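PDB 4ZNM: C-domain type II peptide synthetase from Streptomyces globisporus, which is a condensation-domain protein of the type II peptide synthetase kind, built on the fold of the CoA-dependent acyltransferase clan. Local coordinates for residues Gly241-Phe247 against Gly424-Thr430; Glu75-Ser80 against Glu91-Ala95. All coordinates share one frame; numbering follows the deposited sequence.

Contact 1: Gly241-Phe247 against Gly424-Thr430; sequences GTAWQRF and GSLGYNT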
loop_
_atom_site.group_PDB
_atom_site.type_symbol
_atom_site.label_atom_id
_atom_site.label_comp_id
_atom_site.label_asym_id
_atom_site.label_seq_id
_atom_site.Cartn_x
_atom_site.Cartn_y
_atom_site.Cartn_z
ATOM N N GLY A 241 -5.682 10.939 -13.144
ATOM C CA GLY A 241 -6.042 11.180 -11.766
ATOM C C GLY A 241 -6.428 9.871 -11.114
ATOM O O GLY A 241 -6.807 8.926 -11.804
ATOM N N THR A 242 -6.306 9.806 -9.797
ATOM C CA THR A 242 -6.734 8.635 -9.061
ATOM C C THR A 242 -7.672 9.054 -7.933
ATOM O O THR A 242 -7.352 9.940 -7.145
ATOM C CB THR A 242 -5.542 7.880 -8.497
ATOM O OG1 THR A 242 -4.646 7.529 -9.569
ATOM C CG2 THR A 242 -5.966 6.647 -7.775
ATOM N N ALA A 243 -8.820 8.389 -7.872
ATOM C CA ALA A 243 -9.787 8.604 -6.814
ATOM C C ALA A 243 -9.801 7.370 -5.940
ATOM O O ALA A 243 -9.380 6.295 -6.360
ATOM C CB ALA A 243 -11.154 8.876 -7.372
ATOM N N TRP A 244 -10.290 7.540 -4.725
ATOM C CA TRP A 244 -10.300 6.504 -3.727
ATOM C C TRP A 244 -11.658 6.491 -3.047
ATOM O O TRP A 244 -12.198 7.556 -2.693
ATOM C CB TRP A 244 -9.200 6.731 -2.695
ATOM C CG TRP A 244 -7.827 6.628 -3.247
ATOM C CD1 TRP A 244 -7.080 7.627 -3.830
ATOM C CD2 TRP A 244 -7.008 5.449 -3.281
ATOM N NE1 TRP A 244 -5.850 7.132 -4.202
ATOM C CE2 TRP A 244 -5.790 5.806 -3.888
ATOM C CE3 TRP A 244 -7.195 4.130 -2.864
ATOM C CZ2 TRP A 244 -4.775 4.906 -4.059
ATOM C CZ3 TRP A 244 -6.182 3.245 -3.050
ATOM C CH2 TRP A 244 -4.986 3.630 -3.644
ATOM N N GLN A 245 -12.230 5.294 -2.906
ATOM C CA GLN A 245 -13.441 5.099 -2.102
ATOM C C GLN A 245 -13.069 4.267 -0.895
ATOM O O GLN A 245 -12.419 3.233 -1.021
ATOM C CB GLN A 245 -14.550 4.439 -2.925
ATOM C CG GLN A 245 -15.113 5.420 -3.981
ATOM C CD GLN A 245 -16.251 4.856 -4.806
ATOM O OE1 GLN A 245 -17.052 4.048 -4.317
ATOM N NE2 GLN A 245 -16.326 5.278 -6.081
ATOM N N ARG A 246 -13.480 4.732 0.278
ATOM C CA ARG A 246 -13.076 4.117 1.545
ATOM C C ARG A 246 -14.200 3.265 2.045
ATOM O O ARG A 246 -15.345 3.597 1.821
ATOM C CB ARG A 246 -12.767 5.165 2.596
ATOM C CG ARG A 246 -12.071 6.360 2.067
ATOM C CD ARG A 246 -10.613 6.106 1.868
ATOM N NE ARG A 246 -10.002 7.360 1.445
ATOM C CZ ARG A 246 -8.790 7.461 0.926
ATOM N NH1 ARG A 246 -8.048 6.378 0.755
ATOM N NH2 ARG A 246 -8.347 8.646 0.573
ATOM N N PHE A 247 -13.885 2.166 2.698
ATOM C CA PHE A 247 -14.916 1.332 3.294
ATOM C C PHE A 247 -14.363 0.627 4.519
ATOM O O PHE A 247 -13.152 0.638 4.776
ATOM C CB PHE A 247 -15.452 0.314 2.284
ATOM C CG PHE A 247 -14.442 -0.685 1.844
ATOM C CD1 PHE A 247 -13.616 -0.414 0.779
ATOM C CD2 PHE A 247 -14.323 -1.908 2.489
ATOM C CE1 PHE A 247 -12.672 -1.342 0.347
ATOM C CE2 PHE A 247 -13.384 -2.856 2.043
ATOM C CZ PHE A 247 -12.560 -2.559 0.982
ATOM N N GLY A 424 -10.758 -0.554 4.419
ATOM C CA GLY A 424 -10.358 -0.734 3.037
ATOM C C GLY A 424 -10.418 0.523 2.196
ATOM O O GLY A 424 -11.124 1.486 2.526
ATOM N N SER A 425 -9.690 0.468 1.084
ATOM C CA SER A 425 -9.727 1.475 0.037
ATOM C C SER A 425 -9.775 0.821 -1.331
ATOM O O SER A 425 -9.139 -0.220 -1.571
ATOM C CB SER A 425 -8.506 2.375 0.118
ATOM O OG SER A 425 -8.627 3.269 1.217
ATOM N N LEU A 426 -10.581 1.419 -2.194
ATOM C CA LEU A 426 -10.674 1.037 -3.578
ATOM C C LEU A 426 -10.276 2.254 -4.381
ATOM O O LEU A 426 -10.960 3.287 -4.331
ATOM C CB LEU A 426 -12.088 0.600 -3.942
ATOM C CG LEU A 426 -12.322 0.279 -5.423
ATOM C CD1 LEU A 426 -11.354 -0.762 -5.996
ATOM C CD2 LEU A 426 -13.757 -0.198 -5.578
ATOM N N GLY A 427 -9.145 2.143 -5.075
ATOM C CA GLY A 427 -8.630 3.252 -5.853
ATOM C C GLY A 427 -8.696 2.927 -7.338
ATOM O O GLY A 427 -8.514 1.775 -7.753
ATOM N N TYR A 428 -8.904 3.960 -8.147
ATOM C CA TYR A 428 -9.040 3.771 -9.572
ATOM C C TYR A 428 -8.682 5.085 -10.256
ATOM O O TYR A 428 -8.710 6.162 -9.643
ATOM C CB TYR A 428 -10.458 3.354 -9.918
ATOM C CG TYR A 428 -11.462 4.279 -9.310
ATOM C CD1 TYR A 428 -11.831 4.125 -7.986
ATOM C CD2 TYR A 428 -12.042 5.313 -10.033
ATOM C CE1 TYR A 428 -12.760 5.000 -7.380
ATOM C CE2 TYR A 428 -12.984 6.182 -9.439
ATOM C CZ TYR A 428 -13.342 6.003 -8.102
ATOM O OH TYR A 428 -14.260 6.844 -7.452
ATOM N N ASN A 429 -8.347 4.981 -11.529
ATOM C CA ASN A 429 -7.972 6.152 -12.318
ATOM C C ASN A 429 -9.234 6.782 -12.905
ATOM O O ASN A 429 -9.992 6.124 -13.620
ATOM C CB ASN A 429 -7.021 5.798 -13.439
ATOM C CG ASN A 429 -5.726 5.119 -12.978
ATOM O OD1 ASN A 429 -5.196 4.255 -13.678
ATOM N ND2 ASN A 429 -5.192 5.541 -11.857
ATOM N N THR A 430 -9.444 8.055 -12.606
ATOM C CA THR A 430 -10.656 8.760 -13.014
ATOM C C THR A 430 -10.673 9.053 -14.509
ATOM O O THR A 430 -11.727 9.355 -15.081
ATOM C CB THR A 430 -10.800 10.069 -12.216
ATOM O OG1 THR A 430 -9.566 10.785 -12.243
ATOM C CG2 THR A 430 -11.108 9.766 -10.788
HETATM O O HOH W 1 -14.169 8.714 -5.177
#
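Strands 242-249 and 422-429 run antiparallel at one edge of a five-stranded mixed sheet, and Gly241-Phe247 meets Gly424-Thr430 there. Backbone bonds pair Ala243 with Tyr428, Gln245 with Leu426 and Phe247 with Gly424 in both directions. At one end, Gly424 N reaches Phe247 O at 2.7 Å.

Gly424 and Gly427 each lie beneath an aromatic ring. Gly424 CA sits under the face of Phe247, 3.6 Å from the ring centroid. The Phe247 ring folds over it because CG stands between the backbone N and carbonyl carbon (chi1 65°). On the other sheet face, Gly427 CA makes a CH-pi contact 3.8 Å from the centroid of the Trp244 six-membered ring.

Beside Phe247, Gln245 NE2 donates in its amide plane to Tyr428 OH at 2.9 Å. The amide and the ring stand 84° apart. Asp435 binds both groups, through OD1 to Tyr428 OH and through O to Gln245 NE2. On the sheet face that carries Trp244, Arg246 NH1 donates to Ser425 OG edge-on at 3.2 Å, while Arg246 NH2 forms a salt bridge with Glu125.

This is aromatic-over-glycine cross-strand pairing, seen twice, on opposite faces of the sheet's antiparallel edge pair.

Contact 2: Glu75-Ser80 against Glu91-Ala95; sequences EALRTS and EILPA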
loop_
_atom_site.group_PDB
_atom_site.type_symbol
_atom_site.label_atom_id
_atom_site.label_comp_id
_atom_site.label_asym_id
_atom_site.label_seq_id
_atom_site.Cartn_x
_atom_site.Cartn_y
_atom_site.Cartn_z
ATOM N N GLU A 75 18.401 7.050 4.739
ATOM C CA GLU A 75 18.856 7.479 3.398
ATOM C C GLU A 75 17.766 7.466 2.337
ATOM O O GLU A 75 17.770 8.316 1.453
ATOM C CB GLU A 75 20.003 6.599 2.897
ATOM C CG GLU A 75 21.294 6.929 3.558
ATOM C CD GLU A 75 22.445 6.007 3.182
ATOM O OE1 GLU A 75 22.277 5.108 2.311
ATOM O OE2 GLU A 75 23.528 6.208 3.786
ATOM N N ALA A 76 16.851 6.505 2.398
ATOM C CA ALA A 76 15.784 6.456 1.415
ATOM C C ALA A 76 15.012 7.774 1.397
ATOM O O ALA A 76 14.465 8.134 0.369
ATOM C CB ALA A 76 14.839 5.304 1.687
ATOM N N LEU A 77 14.967 8.482 2.531
ATOM C CA LEU A 77 14.181 9.720 2.627
ATOM C C LEU A 77 14.924 10.937 2.082
ATOM O O LEU A 77 14.407 12.052 2.137
ATOM C CB LEU A 77 13.788 10.024 4.085
ATOM C CG LEU A 77 12.833 9.016 4.752
ATOM C CD1 LEU A 77 12.481 9.445 6.156
ATOM C CD2 LEU A 77 11.591 8.851 3.941
ATOM N N ARG A 78 16.136 10.696 1.601
ATOM C CA ARG A 78 17.026 11.694 1.037
ATOM C C ARG A 78 17.527 11.214 -0.318
ATOM O O ARG A 78 18.493 11.761 -0.835
ATOM C CB ARG A 78 18.252 11.930 1.942
ATOM C CG ARG A 78 17.960 12.357 3.267
ATOM C CD ARG A 78 19.234 12.599 4.004
ATOM N NE ARG A 78 19.734 11.499 4.822
ATOM C CZ ARG A 78 20.940 10.955 4.675
ATOM N NH1 ARG A 78 21.735 11.325 3.683
ATOM N NH2 ARG A 78 21.347 10.008 5.508
ATOM N N THR A 79 16.908 10.175 -0.874
ATOM C CA THR A 79 17.322 9.649 -2.185
ATOM C C THR A 79 16.384 10.122 -3.291
ATOM O O THR A 79 15.334 9.547 -3.533
ATOM C CB THR A 79 17.403 8.115 -2.178
ATOM O OG1 THR A 79 18.277 7.702 -1.116
ATOM C CG2 THR A 79 17.990 7.592 -3.460
ATOM N N SER A 80 16.779 11.205 -3.952
ATOM C CA SER A 80 16.026 11.695 -5.086
ATOM C C SER A 80 16.222 10.769 -6.290
ATOM O O SER A 80 17.188 10.009 -6.368
ATOM C CB SER A 80 16.479 13.106 -5.444
ATOM O OG SER A 80 17.818 13.074 -5.914
ATOM N N GLU A 91 20.072 9.492 -6.346
ATOM C CA GLU A 91 21.204 10.154 -5.731
ATOM C C GLU A 91 20.885 10.453 -4.276
ATOM O O GLU A 91 19.835 11.034 -3.967
ATOM C CB GLU A 91 21.566 11.436 -6.455
ATOM C CG GLU A 91 22.793 12.092 -5.805
ATOM C CD GLU A 91 23.283 13.313 -6.569
ATOM O OE1 GLU A 91 22.639 13.658 -7.584
ATOM O OE2 GLU A 91 24.303 13.921 -6.153
ATOM N N ILE A 92 21.776 10.034 -3.383
ATOM C CA ILE A 92 21.572 10.238 -1.948
ATOM C C ILE A 92 22.085 11.619 -1.589
ATOM O O ILE A 92 23.267 11.880 -1.706
ATOM C CB ILE A 92 22.281 9.168 -1.102
ATOM C CG1 ILE A 92 21.757 7.776 -1.465
ATOM C CG2 ILE A 92 22.063 9.440 0.415
ATOM C CD1 ILE A 92 22.461 6.630 -0.747
ATOM N N LEU A 93 21.196 12.486 -1.126
ATOM C CA LEU A 93 21.548 13.878 -0.837
ATOM C C LEU A 93 21.658 14.126 0.662
ATOM O O LEU A 93 21.152 13.334 1.461
ATOM C CB LEU A 93 20.494 14.828 -1.448
ATOM C CG LEU A 93 20.235 14.612 -2.939
ATOM C CD1 LEU A 93 18.927 15.232 -3.356
ATOM C CD2 LEU A 93 21.391 15.154 -3.756
ATOM N N PRO A 94 22.326 15.221 1.043
ATOM C CA PRO A 94 22.239 15.717 2.425
ATOM C C PRO A 94 20.812 16.152 2.765
ATOM O O PRO A 94 20.132 16.705 1.896
ATOM C CB PRO A 94 23.199 16.914 2.438
ATOM C CG PRO A 94 23.991 16.835 1.187
ATOM C CD PRO A 94 23.148 16.103 0.190
ATOM N N ALA A 95 20.362 15.898 3.990
ATOM C CA ALA A 95 19.007 16.275 4.420
ATOM C C ALA A 95 18.739 17.746 4.160
ATOM O O ALA A 95 19.640 18.586 4.288
ATOM C CB ALA A 95 18.812 15.971 5.916
#
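Arg78 lies across the chain that leaves the hairpin at Leu93-Ala95. Its guanidinium turns an edge to the Leu93 carbonyl, and NH1 donates to Leu93 O at 3.1 Å. The bond is nearly straight (168°). Leu93 O lies in the guanidinium plane, but NH1 is tilted out of the carbonyl plane. The Arg78 chain is extended to CD and then bends at chi3 (-95°), which swings the guanidinium back to this carbonyl. CD packs against Ala95, 3.5 Å from its N. The other two guanidinium nitrogens bond to helix 60-73, NE to Val71 O and NH2 to Val72 O. Three carbonyls thus fix the rotation of the group.

The Arg78 backbone grips the same residue: Leu93 N donates to Arg78 O at 2.8 Å. Leu93 is therefore held through both its N and its O. The end of its side chain reaches Ser80, where Leu93 CD1 lies 3.5 Å from Ser80 OG.

Ile92 touches both Glu75 and Thr79. Its CD1 meets Glu75 OE1 at 3.4 Å, and its CG1 meets Thr79 OG1 at 3.5 Å. The Thr79 hydroxyl is turned back to donate to Glu75 O at 2.7 Å. Arg78 N donates to that carbonyl from the opposite face. Glu75 O is thus gripped twice, once by the backbone of Arg78 and once by the hydroxyl of Thr79, where the strand starts. Ile92 CG2 comes obliquely to Arg78 NH1.

Thr79 and Ile92 form a non-hydrogen-bonded antiparallel pair. Next to them, Glu91 N donates to Ser80 O at 2.9 Å, and the return bond, Ser80 N to Glu91 O, is weak.

The contact closes the open end of the hairpin 79-84/87-92. Ala95 rests on Val71 and Val72 of helix 60-73, Leu93 touches Leu134, and Glu75 N bonds to Gln192.

How the contacts relate
Contact 1 is mostly buried, while contact 2 lies at the surface, with its centre about 30 Å away. Their nearest atoms are about 19 Å apart, and they share no strand or sheet. Contact 1 joins strands distant in sequence, at the edge of a five-stranded sheet. Contact 2 joins the two strands of a local hairpin, and both its segments precede those of contact 1 in the sequence. The chemistry follows these places. Contact 1 has regular strand pairing and aromatic rings over glycines. Contact 2 adds to a short strand pairing an arginine bound to backbone carbonyls. In contact 1 the arginine instead meets a serine hydroxyl and a glutamate.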